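Local coordinates for LPS-assembly lipoprotein LptE (Acinetobacter baumannii, PDB 5TSE), which probably acts with LptD in assembling lipopolysaccharide at the surface of the outer membrane and may bind lipopolysaccharide there, at residues T29-Y34 with Q128-I133; L74-Q79 with D123-Q128; R98-D103 with S115-I120. All coordinates share one frame; numbering follows the deposited sequence.

Contact 1 of 3, residues T29-Y34 with Q128-I133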
loop_
_atom_site.group_PDB
_atom_site.type_symbol
_atom_site.label_atom_id
_atom_site.label_comp_id
_atom_site.label_asym_id
_atom_site.label_seq_id
_atom_site.Cartn_x
_atom_site.Cartn_y
_atom_site.Cartn_z
ATOM N N THR A 29 -1.622 -8.309 -5.507
ATOM C CA THR A 29 -1.050 -8.530 -6.838
ATOM C C THR A 29 0.068 -7.525 -7.134
ATOM O O THR A 29 1.177 -7.905 -7.466
ATOM C CB THR A 29 -2.137 -8.407 -7.923
ATOM O OG1 THR A 29 -3.177 -9.362 -7.669
ATOM C CG2 THR A 29 -1.543 -8.632 -9.333
ATOM N N GLN A 30 -0.238 -6.248 -6.964
ATOM C CA GLN A 30 0.723 -5.183 -7.219
ATOM C C GLN A 30 1.934 -5.242 -6.284
ATOM O O GLN A 30 3.054 -4.966 -6.718
ATOM C CB GLN A 30 0.037 -3.809 -7.168
ATOM C CG GLN A 30 -1.109 -3.683 -8.168
ATOM C CD GLN A 30 -0.651 -3.842 -9.614
ATOM O OE1 GLN A 30 -0.139 -2.903 -10.226
ATOM N NE2 GLN A 30 -0.877 -5.019 -10.177
ATOM N N LEU A 31 1.736 -5.613 -5.021
ATOM C CA LEU A 31 2.881 -5.719 -4.106
ATOM C C LEU A 31 3.851 -6.758 -4.573
ATOM O O LEU A 31 5.059 -6.558 -4.477
ATOM C CB LEU A 31 2.466 -6.083 -2.687
ATOM C CG LEU A 31 1.829 -4.995 -1.861
ATOM C CD1 LEU A 31 1.316 -5.572 -0.544
ATOM C CD2 LEU A 31 2.824 -3.867 -1.638
ATOM N N LYS A 32 3.321 -7.868 -5.074
ATOM C CA LYS A 32 4.151 -8.968 -5.547
ATOM C C LYS A 32 5.027 -8.581 -6.733
ATOM O O LYS A 32 6.235 -8.830 -6.700
ATOM C CB LYS A 32 3.297 -10.204 -5.867
ATOM C CG LYS A 32 2.769 -10.908 -4.627
ATOM C CD LYS A 32 1.904 -12.111 -4.975
ATOM C CE LYS A 32 1.454 -12.838 -3.717
ATOM N NZ LYS A 32 0.537 -13.969 -4.011
ATOM N N VAL A 33 4.440 -7.961 -7.761
ATOM C CA VAL A 33 5.233 -7.566 -8.943
ATOM C C VAL A 33 6.375 -6.625 -8.548
ATOM O O VAL A 33 7.525 -6.858 -8.919
ATOM C CB VAL A 33 4.384 -6.960 -10.101
ATOM C CG1 VAL A 33 3.307 -7.945 -10.545
ATOM C CG2 VAL A 33 3.738 -5.634 -9.724
ATOM N N TYR A 34 6.062 -5.610 -7.744
ATOM C CA TYR A 34 7.057 -4.623 -7.313
ATOM C C TYR A 34 8.084 -5.172 -6.311
ATOM O O TYR A 34 9.271 -4.855 -6.419
ATOM C CB TYR A 34 6.381 -3.333 -6.794
ATOM C CG TYR A 34 5.505 -2.671 -7.836
ATOM C CD1 TYR A 34 6.020 -2.344 -9.090
ATOM C CD2 TYR A 34 4.191 -2.316 -7.564
ATOM C CE1 TYR A 34 5.244 -1.729 -10.056
ATOM C CE2 TYR A 34 3.403 -1.697 -8.529
ATOM C CZ TYR A 34 3.940 -1.404 -9.777
ATOM O OH TYR A 34 3.188 -0.779 -10.756
ATOM N N GLN A 128 5.060 2.739 -2.996
ATOM C CA GLN A 128 5.577 3.382 -1.761
ATOM C C GLN A 128 5.918 2.346 -0.692
ATOM O O GLN A 128 6.912 2.483 0.014
ATOM C CB GLN A 128 4.586 4.367 -1.126
ATOM C CG GLN A 128 4.253 5.612 -1.913
ATOM C CD GLN A 128 3.259 6.484 -1.146
ATOM O OE1 GLN A 128 3.538 6.952 -0.029
ATOM N NE2 GLN A 128 2.107 6.707 -1.733
ATOM N N ILE A 129 5.053 1.353 -0.527
ATOM C CA ILE A 129 5.295 0.293 0.457
ATOM C C ILE A 129 6.588 -0.414 0.100
ATOM O O ILE A 129 7.443 -0.620 0.946
ATOM C CB ILE A 129 4.166 -0.745 0.471
ATOM C CG1 ILE A 129 2.875 -0.092 0.971
ATOM C CG2 ILE A 129 4.531 -1.912 1.378
ATOM C CD1 ILE A 129 1.628 -0.921 0.728
ATOM N N THR A 130 6.704 -0.780 -1.166
ATOM C CA THR A 130 7.877 -1.462 -1.665
ATOM C C THR A 130 9.144 -0.594 -1.534
ATOM O O THR A 130 10.222 -1.097 -1.199
ATOM C CB THR A 130 7.632 -1.899 -3.115
ATOM O OG1 THR A 130 6.571 -2.863 -3.127
ATOM C CG2 THR A 130 8.853 -2.514 -3.703
ATOM N N ARG A 131 8.993 0.706 -1.771
ATOM C CA ARG A 131 10.101 1.657 -1.662
ATOM C C ARG A 131 10.661 1.619 -0.243
ATOM O O ARG A 131 11.850 1.363 -0.049
ATOM C CB ARG A 131 9.621 3.093 -1.962
ATOM C CG ARG A 131 10.718 4.147 -2.157
ATOM C CD ARG A 131 11.380 4.091 -3.541
ATOM N NE ARG A 131 10.466 4.478 -4.635
ATOM C CZ ARG A 131 9.737 3.643 -5.400
ATOM N NH1 ARG A 131 9.781 2.313 -5.239
ATOM N NH2 ARG A 131 8.945 4.149 -6.353
ATOM N N GLN A 132 9.798 1.846 0.748
ATOM C CA GLN A 132 10.251 1.887 2.142
ATOM C C GLN A 132 10.878 0.605 2.670
ATOM O O GLN A 132 11.674 0.663 3.604
ATOM C CB GLN A 132 9.163 2.388 3.092
ATOM C CG GLN A 132 8.825 3.858 2.863
ATOM C CD GLN A 132 8.190 4.518 4.070
ATOM O OE1 GLN A 132 8.218 3.984 5.176
ATOM N NE2 GLN A 132 7.662 5.711 3.872
ATOM N N ILE A 133 10.527 -0.532 2.079
ATOM C CA ILE A 133 11.126 -1.812 2.468
ATOM C C ILE A 133 12.520 -1.900 1.841
ATOM O O ILE A 133 13.510 -2.058 2.544
ATOM C CB ILE A 133 10.240 -2.999 2.027
ATOM C CG1 ILE A 133 8.979 -3.037 2.893
ATOM C CG2 ILE A 133 10.968 -4.329 2.153
ATOM C CD1 ILE A 133 7.954 -4.040 2.434
#
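Leu31 of helix 25-37 brings a single methyl to Ile129 of helix 110-134: its CD2 lies 4.0 Å from Ile129 CD1 and equally far from Ile129 CG2, touching both branches of the isoleucine while the two side chains cross at about a right angle. One turn further on, Tyr34 meets Thr130 through its base, with Tyr34 CB 3.7 Å from Thr130 OG1, and the threonine methyl CG2 rests 3.6 Å from Tyr34 O. A short, branched residue suits this place, where the two backbones come nearest.

The threonine hydroxyl is spoken for by its own helix. Its chi1 of -64° sets OG1 beside the backbone N, from where it bonds to Ala126 O. The Tyr34 ring leads away from Thr130 toward Asp123, whose OD1 is a probable hydrogen-bond partner of the phenol OH, and Val33 CG2 sits 3.8 Å above one ring face. Two helices are packed side by side here, N-to-C directions 40° apart and axes 9.7 Å apart, with helix 110-134 also lying on the sheet.

The two hydroxyls nearest the contact thus find partners on helix 110-134 (probably so for Tyr34), and what joins the segments is dispersion and fit of shape.

Contact 2 of 3, residues L74-Q79 with D123-Q128. With FMT (formic acid), chain D.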
loop_
_atom_site.group_PDB
_atom_site.type_symbol
_atom_site.label_atom_id
_atom_site.label_comp_id
_atom_site.label_asym_id
_atom_site.label_seq_id
_atom_site.Cartn_x
_atom_site.Cartn_y
_atom_site.Cartn_z
ATOM N N LEU A 74 -6.403 5.840 -0.368
ATOM C CA LEU A 74 -6.108 4.527 0.178
ATOM C C LEU A 74 -5.018 4.741 1.216
ATOM O O LEU A 74 -4.000 5.362 0.947
ATOM C CB LEU A 74 -5.679 3.521 -0.892
ATOM C CG LEU A 74 -5.434 2.083 -0.402
ATOM C CD1 LEU A 74 -6.536 1.584 0.526
ATOM C CD2 LEU A 74 -5.277 1.142 -1.592
ATOM N N THR A 75 -5.259 4.243 2.418
ATOM C CA THR A 75 -4.322 4.397 3.516
ATOM C C THR A 75 -3.938 3.022 4.041
ATOM O O THR A 75 -4.801 2.169 4.217
ATOM C CB THR A 75 -4.985 5.227 4.618
ATOM O OG1 THR A 75 -5.364 6.499 4.060
ATOM C CG2 THR A 75 -4.060 5.411 5.809
ATOM N N VAL A 76 -2.651 2.799 4.274
ATOM C CA VAL A 76 -2.184 1.495 4.787
ATOM C C VAL A 76 -1.149 1.627 5.906
ATOM O O VAL A 76 -0.203 2.403 5.799
ATOM C CB VAL A 76 -1.590 0.602 3.658
ATOM C CG1 VAL A 76 -0.890 -0.625 4.229
ATOM C CG2 VAL A 76 -2.667 0.160 2.695
ATOM N N THR A 77 -1.357 0.863 6.976
ATOM C CA THR A 77 -0.426 0.797 8.100
ATOM C C THR A 77 0.168 -0.602 8.042
ATOM O O THR A 77 -0.552 -1.592 7.914
ATOM C CB THR A 77 -1.112 1.067 9.452
ATOM O OG1 THR A 77 -1.669 2.396 9.449
ATOM C CG2 THR A 77 -0.115 0.946 10.613
ATOM N N PHE A 78 1.485 -0.695 8.101
ATOM C CA PHE A 78 2.143 -1.985 8.039
ATOM C C PHE A 78 3.443 -1.991 8.829
ATOM O O PHE A 78 4.050 -0.946 9.067
ATOM C CB PHE A 78 2.440 -2.338 6.587
ATOM C CG PHE A 78 3.534 -1.514 5.977
ATOM C CD1 PHE A 78 3.264 -0.263 5.427
ATOM C CD2 PHE A 78 4.844 -1.991 5.945
ATOM C CE1 PHE A 78 4.276 0.497 4.866
ATOM C CE2 PHE A 78 5.864 -1.233 5.380
ATOM C CZ PHE A 78 5.580 0.012 4.842
ATOM N N GLN A 79 3.876 -3.185 9.205
ATOM C CA GLN A 79 5.115 -3.355 9.937
ATOM C C GLN A 79 5.684 -4.709 9.592
ATOM O O GLN A 79 4.934 -5.643 9.328
ATOM C CB GLN A 79 4.864 -3.257 11.444
ATOM C CG GLN A 79 4.057 -4.400 12.039
ATOM C CD GLN A 79 3.648 -4.169 13.489
ATOM O OE1 GLN A 79 3.878 -3.102 14.059
ATOM N NE2 GLN A 79 3.028 -5.181 14.090
ATOM N N ASP A 123 -1.808 1.159 -7.147
ATOM C CA ASP A 123 -0.486 1.000 -7.754
ATOM C C ASP A 123 0.539 1.912 -7.066
ATOM O O ASP A 123 1.586 1.454 -6.630
ATOM C CB ASP A 123 -0.558 1.335 -9.236
ATOM C CG ASP A 123 0.692 0.970 -9.962
ATOM O OD1 ASP A 123 0.994 -0.244 -10.013
ATOM O OD2 ASP A 123 1.357 1.877 -10.504
ATOM N N ASP A 124 0.204 3.199 -6.961
ATOM C CA ASP A 124 1.043 4.215 -6.307
ATOM C C ASP A 124 1.416 3.728 -4.916
ATOM O O ASP A 124 2.597 3.671 -4.563
ATOM C CB ASP A 124 0.254 5.558 -6.261
ATOM C CG ASP A 124 0.999 6.719 -5.522
ATOM O OD1 ASP A 124 1.860 6.472 -4.658
ATOM O OD2 ASP A 124 0.677 7.901 -5.792
ATOM N N LEU A 125 0.415 3.325 -4.142
ATOM C CA LEU A 125 0.661 2.855 -2.787
ATOM C C LEU A 125 1.523 1.585 -2.755
ATOM O O LEU A 125 2.391 1.473 -1.912
ATOM C CB LEU A 125 -0.649 2.654 -2.022
ATOM C CG LEU A 125 -0.501 2.307 -0.537
ATOM C CD1 LEU A 125 0.406 3.315 0.170
ATOM C CD2 LEU A 125 -1.852 2.251 0.141
ATOM N N ALA A 126 1.307 0.651 -3.681
ATOM C CA ALA A 126 2.131 -0.571 -3.731
ATOM C C ALA A 126 3.618 -0.210 -3.882
ATOM O O ALA A 126 4.494 -0.811 -3.231
ATOM C CB ALA A 126 1.682 -1.484 -4.874
ATOM N N GLN A 127 3.889 0.792 -4.724
ATOM C CA GLN A 127 5.253 1.264 -4.973
ATOM C C GLN A 127 5.846 1.941 -3.729
ATOM O O GLN A 127 7.011 1.715 -3.424
ATOM C CB GLN A 127 5.303 2.188 -6.213
ATOM C CG GLN A 127 4.828 1.496 -7.489
ATOM C CD GLN A 127 5.000 2.331 -8.756
ATOM O OE1 GLN A 127 6.027 2.970 -8.961
ATOM N NE2 GLN A 127 4.001 2.288 -9.633
ATOM N N GLN A 128 5.060 2.739 -2.996
ATOM C CA GLN A 128 5.577 3.382 -1.761
ATOM C C GLN A 128 5.918 2.346 -0.692
ATOM O O GLN A 128 6.912 2.483 0.014
ATOM C CB GLN A 128 4.586 4.367 -1.126
ATOM C CG GLN A 128 4.253 5.612 -1.913
ATOM C CD GLN A 128 3.259 6.484 -1.146
ATOM O OE1 GLN A 128 3.538 6.952 -0.029
ATOM N NE2 GLN A 128 2.107 6.707 -1.733
HETATM C C FMT D . -5.358 3.025 8.627
HETATM O O1 FMT D . -4.200 2.875 8.975
HETATM O O2 FMT D . -5.729 2.572 7.435
#
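Leu125 of helix 110-134 presses one methyl, CD2, into the angle between two side chains of strand 68-81, lying 3.4 Å from Val76 CG2 and 3.6 Å from Leu74 CG. This is the tight part of the contact, and all three residues are buried. With CG anti to the backbone N (chi1 -174°), Leu125 extends from the helix toward the sheet, and it meets Leu74 nearly at a right angle. Leu74 and Val76, two apart on a strand, share one face of the sheet, so a single leucine can touch both; branched aliphatic chains fill such a layer without leaving polar atoms to satisfy.

Packing thins toward the C-terminal end of the strand segment, where Phe78 faces the helix yet does not touch its segment. At the partly exposed flank of the helix, polar chains take over. Gln128 NE2 donates to Asp124 OD1 over 2.9 Å, reaching the oxygen from above the carboxylate plane, and also bonds to Thr95 O. On the opposite face of the strand the threonines suit a more open, polar surface: Thr77 OG1 donates to O1 of a formic acid molecule at 2.6 Å, and Thr57 OG1 also holds this molecule, probably a guest from the crystallisation liquor.

Strand and helix segments run at 25° to one another, 9.5 Å between axes, as in a two-layer alpha/beta packing. Strand 68-81 lies between strands 49-64 and 92-101 in the sheet, with Val76 against Val53 on one neighbour and Leu125 reaching Leu94 on the other; on the helix, Ala126 packs against Leu27, Gln30 and Tyr34 of helix 25-37.

Contact 3 of 3, residues R98-D103 with S115-I120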
loop_
_atom_site.group_PDB
_atom_site.type_symbol
_atom_site.label_atom_id
_atom_site.label_comp_id
_atom_site.label_asym_id
_atom_site.label_seq_id
_atom_site.Cartn_x
_atom_site.Cartn_y
_atom_site.Cartn_z
ATOM N N ARG A 98 -5.918 10.508 -5.381
ATOM C CA ARG A 98 -6.148 11.235 -6.615
ATOM C C ARG A 98 -7.550 11.805 -6.507
ATOM O O ARG A 98 -8.421 11.194 -5.874
ATOM C CB ARG A 98 -6.071 10.321 -7.839
ATOM C CG ARG A 98 -4.719 9.710 -8.128
ATOM C CD ARG A 98 -3.662 10.758 -8.424
ATOM N NE ARG A 98 -2.426 10.124 -8.889
ATOM C CZ ARG A 98 -1.495 9.575 -8.112
ATOM N NH1 ARG A 98 -1.630 9.525 -6.787
ATOM N NH2 ARG A 98 -0.415 9.033 -8.672
ATOM N N SER A 99 -7.773 12.980 -7.087
ATOM C CA SER A 99 -9.104 13.592 -7.081
ATOM C C SER A 99 -9.411 14.291 -8.382
ATOM O O SER A 99 -8.514 14.747 -9.070
ATOM C CB SER A 99 -9.244 14.600 -5.941
ATOM O OG SER A 99 -8.297 15.637 -6.051
ATOM N N TYR A 100 -10.700 14.391 -8.696
ATOM C CA TYR A 100 -11.166 15.077 -9.893
ATOM C C TYR A 100 -12.290 16.056 -9.504
ATOM O O TYR A 100 -12.867 15.965 -8.409
ATOM C CB TYR A 100 -11.654 14.066 -10.943
ATOM C CG TYR A 100 -12.888 13.273 -10.556
ATOM C CD1 TYR A 100 -12.798 12.158 -9.752
ATOM C CD2 TYR A 100 -14.145 13.635 -11.024
ATOM C CE1 TYR A 100 -13.921 11.427 -9.412
ATOM C CE2 TYR A 100 -15.281 12.910 -10.679
ATOM C CZ TYR A 100 -15.156 11.803 -9.877
ATOM O OH TYR A 100 -16.279 11.082 -9.525
ATOM N N GLN A 101 -12.593 16.987 -10.400
ATOM C CA GLN A 101 -13.652 17.959 -10.155
ATOM C C GLN A 101 -15.009 17.328 -10.450
ATOM O O GLN A 101 -15.256 16.895 -11.573
ATOM C CB GLN A 101 -13.471 19.195 -11.041
ATOM C CG GLN A 101 -14.557 20.261 -10.843
ATOM C CD GLN A 101 -14.518 21.386 -11.870
ATOM O OE1 GLN A 101 -13.583 21.496 -12.672
ATOM N NE2 GLN A 101 -15.548 22.230 -11.849
ATOM N N TYR A 102 -15.880 17.262 -9.446
ATOM C CA TYR A 102 -17.229 16.748 -9.666
ATOM C C TYR A 102 -17.944 17.787 -10.532
ATOM O O TYR A 102 -17.887 18.987 -10.250
ATOM C CB TYR A 102 -17.981 16.533 -8.354
ATOM C CG TYR A 102 -19.456 16.222 -8.534
ATOM C CD1 TYR A 102 -19.898 14.920 -8.786
ATOM C CD2 TYR A 102 -20.411 17.239 -8.450
ATOM C CE1 TYR A 102 -21.254 14.641 -8.949
ATOM C CE2 TYR A 102 -21.763 16.975 -8.616
ATOM C CZ TYR A 102 -22.186 15.679 -8.863
ATOM O OH TYR A 102 -23.537 15.431 -9.022
ATOM N N ASP A 103 -18.586 17.311 -11.594
ATOM C CA ASP A 103 -19.295 18.164 -12.528
ATOM C C ASP A 103 -20.659 17.541 -12.790
ATOM O O ASP A 103 -20.741 16.388 -13.218
ATOM C CB ASP A 103 -18.486 18.271 -13.824
ATOM C CG ASP A 103 -19.073 19.254 -14.810
ATOM O OD1 ASP A 103 -19.917 20.089 -14.414
ATOM O OD2 ASP A 103 -18.667 19.203 -15.992
ATOM N N SER A 115 -12.926 4.284 -11.218
ATOM C CA SER A 115 -12.205 3.009 -11.263
ATOM C C SER A 115 -10.777 3.229 -11.827
ATOM O O SER A 115 -9.835 2.575 -11.410
ATOM C CB SER A 115 -12.983 1.980 -12.071
ATOM O OG SER A 115 -13.215 2.447 -13.377
ATOM N N TYR A 116 -10.648 4.168 -12.766
ATOM C CA TYR A 116 -9.342 4.546 -13.353
ATOM C C TYR A 116 -8.427 5.156 -12.307
ATOM O O TYR A 116 -7.259 4.760 -12.184
ATOM C CB TYR A 116 -9.573 5.544 -14.498
ATOM C CG TYR A 116 -8.374 6.319 -15.042
ATOM C CD1 TYR A 116 -7.546 5.771 -16.014
ATOM C CD2 TYR A 116 -8.134 7.635 -14.647
ATOM C CE1 TYR A 116 -6.483 6.486 -16.536
ATOM C CE2 TYR A 116 -7.067 8.365 -15.162
ATOM C CZ TYR A 116 -6.245 7.792 -16.117
ATOM O OH TYR A 116 -5.186 8.513 -16.667
ATOM N N LEU A 117 -8.947 6.134 -11.564
ATOM C CA LEU A 117 -8.154 6.774 -10.529
ATOM C C LEU A 117 -7.853 5.793 -9.401
ATOM O O LEU A 117 -6.776 5.867 -8.834
ATOM C CB LEU A 117 -8.800 8.070 -10.029
ATOM C CG LEU A 117 -8.890 9.216 -11.071
ATOM C CD1 LEU A 117 -9.775 10.368 -10.611
ATOM C CD2 LEU A 117 -7.536 9.757 -11.467
ATOM N N GLN A 118 -8.755 4.848 -9.118
ATOM C CA GLN A 118 -8.518 3.867 -8.027
ATOM C C GLN A 118 -7.371 2.920 -8.318
ATOM O O GLN A 118 -6.576 2.624 -7.418
ATOM C CB GLN A 118 -9.772 3.059 -7.669
ATOM C CG GLN A 118 -10.821 3.845 -6.893
ATOM C CD GLN A 118 -11.986 2.987 -6.394
ATOM O OE1 GLN A 118 -12.134 1.815 -6.770
ATOM N NE2 GLN A 118 -12.818 3.574 -5.539
ATOM N N ARG A 119 -7.295 2.432 -9.559
ATOM C CA ARG A 119 -6.170 1.556 -9.975
ATOM C C ARG A 119 -4.830 2.286 -9.848
ATOM O O ARG A 119 -3.823 1.690 -9.450
ATOM C CB ARG A 119 -6.366 1.002 -11.396
ATOM C CG ARG A 119 -7.356 -0.160 -11.466
ATOM C CD ARG A 119 -7.531 -0.732 -12.870
ATOM N NE ARG A 119 -8.444 0.042 -13.734
ATOM C CZ ARG A 119 -8.110 1.053 -14.549
ATOM N NH1 ARG A 119 -9.062 1.645 -15.271
ATOM N NH2 ARG A 119 -6.853 1.493 -14.652
ATOM N N ILE A 120 -4.825 3.584 -10.146
ATOM C CA ILE A 120 -3.604 4.386 -10.028
ATOM C C ILE A 120 -3.201 4.558 -8.548
ATOM O O ILE A 120 -2.022 4.477 -8.214
ATOM C CB ILE A 120 -3.752 5.740 -10.748
ATOM C CG1 ILE A 120 -4.011 5.493 -12.242
ATOM C CG2 ILE A 120 -2.489 6.592 -10.576
ATOM C CD1 ILE A 120 -4.255 6.731 -13.067
#
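Leu117 and Ile120 of helix 110-134 cover Tyr100 and Arg98 of strand 92-101, joining a helix to an edge strand of the sheet in this two-layer alpha/beta fold. After the strand the chain loops out and returns as the helix, and the two segments run nearly antiparallel at 158°, with axes 8.8 Å apart.

Along the helix, Ser115 comes first, its OG bonded back to Asn111 O and Gln112 O in the preceding turn. Tyr116 follows on the exposed side, with Ile120 CD1 above one face of its ring, offset toward the edge of it.

Leu117 then turns to the strand and divides its two methyls between two residues. CD1 stands 3.6 Å from Tyr100 CD1, approaching the ring obliquely, whereas CD2 lies 4.0 Å from Arg98 CB; a forked leucine suits a place facing two alternate strand residues. Tyr100 CG is wedged between its own backbone N and carbonyl carbon (chi1 66°), which raises the ring off the sheet alongside Leu117, and its OH bonds to Glu114 OE2. The phenol thus offers carbon to the leucine and oxygen to Glu114.

One turn beyond Leu117 comes Ile120. Arg98 is bent at its second torsion (chi2 -62°), and the two side chains cross at about a right angle. The charge of Arg98 is met by Asp124 on the next turn of the helix, in a salt bridge from NH1 to OD2, while its flat face takes the hydrocarbon. A long, amphipathic arginine serves both demands at a partly exposed edge: Ile120 CG2 sits over one face of the guanidinium, 3.7 Å from Arg98 NH2 and 3.9 Å from Arg98 NE.

All three contacts use helix 110-134, at successive places along it: contact 3 nearest its start, then contact 2, then contact 1. Contacts 2 and 3 set it on neighbouring strands of the same sheet, whereas contact 1 pairs it with helix 25-37. Contacts 1 and 2 are buried, their centres about 8 Å apart; contact 2 is wholly aliphatic, while contact 1 adds the base of a tyrosine and a threonine to its leucine and isoleucine. Contact 3, its centre about 17 Å from that of contact 2, lies at the surface and mixes aliphatic methyls with a ring and a guanidinium. Polar pairs, Asp124-Arg98 and probably Asp123-Tyr34, link contact 2 to contacts 3 and 1 respectively.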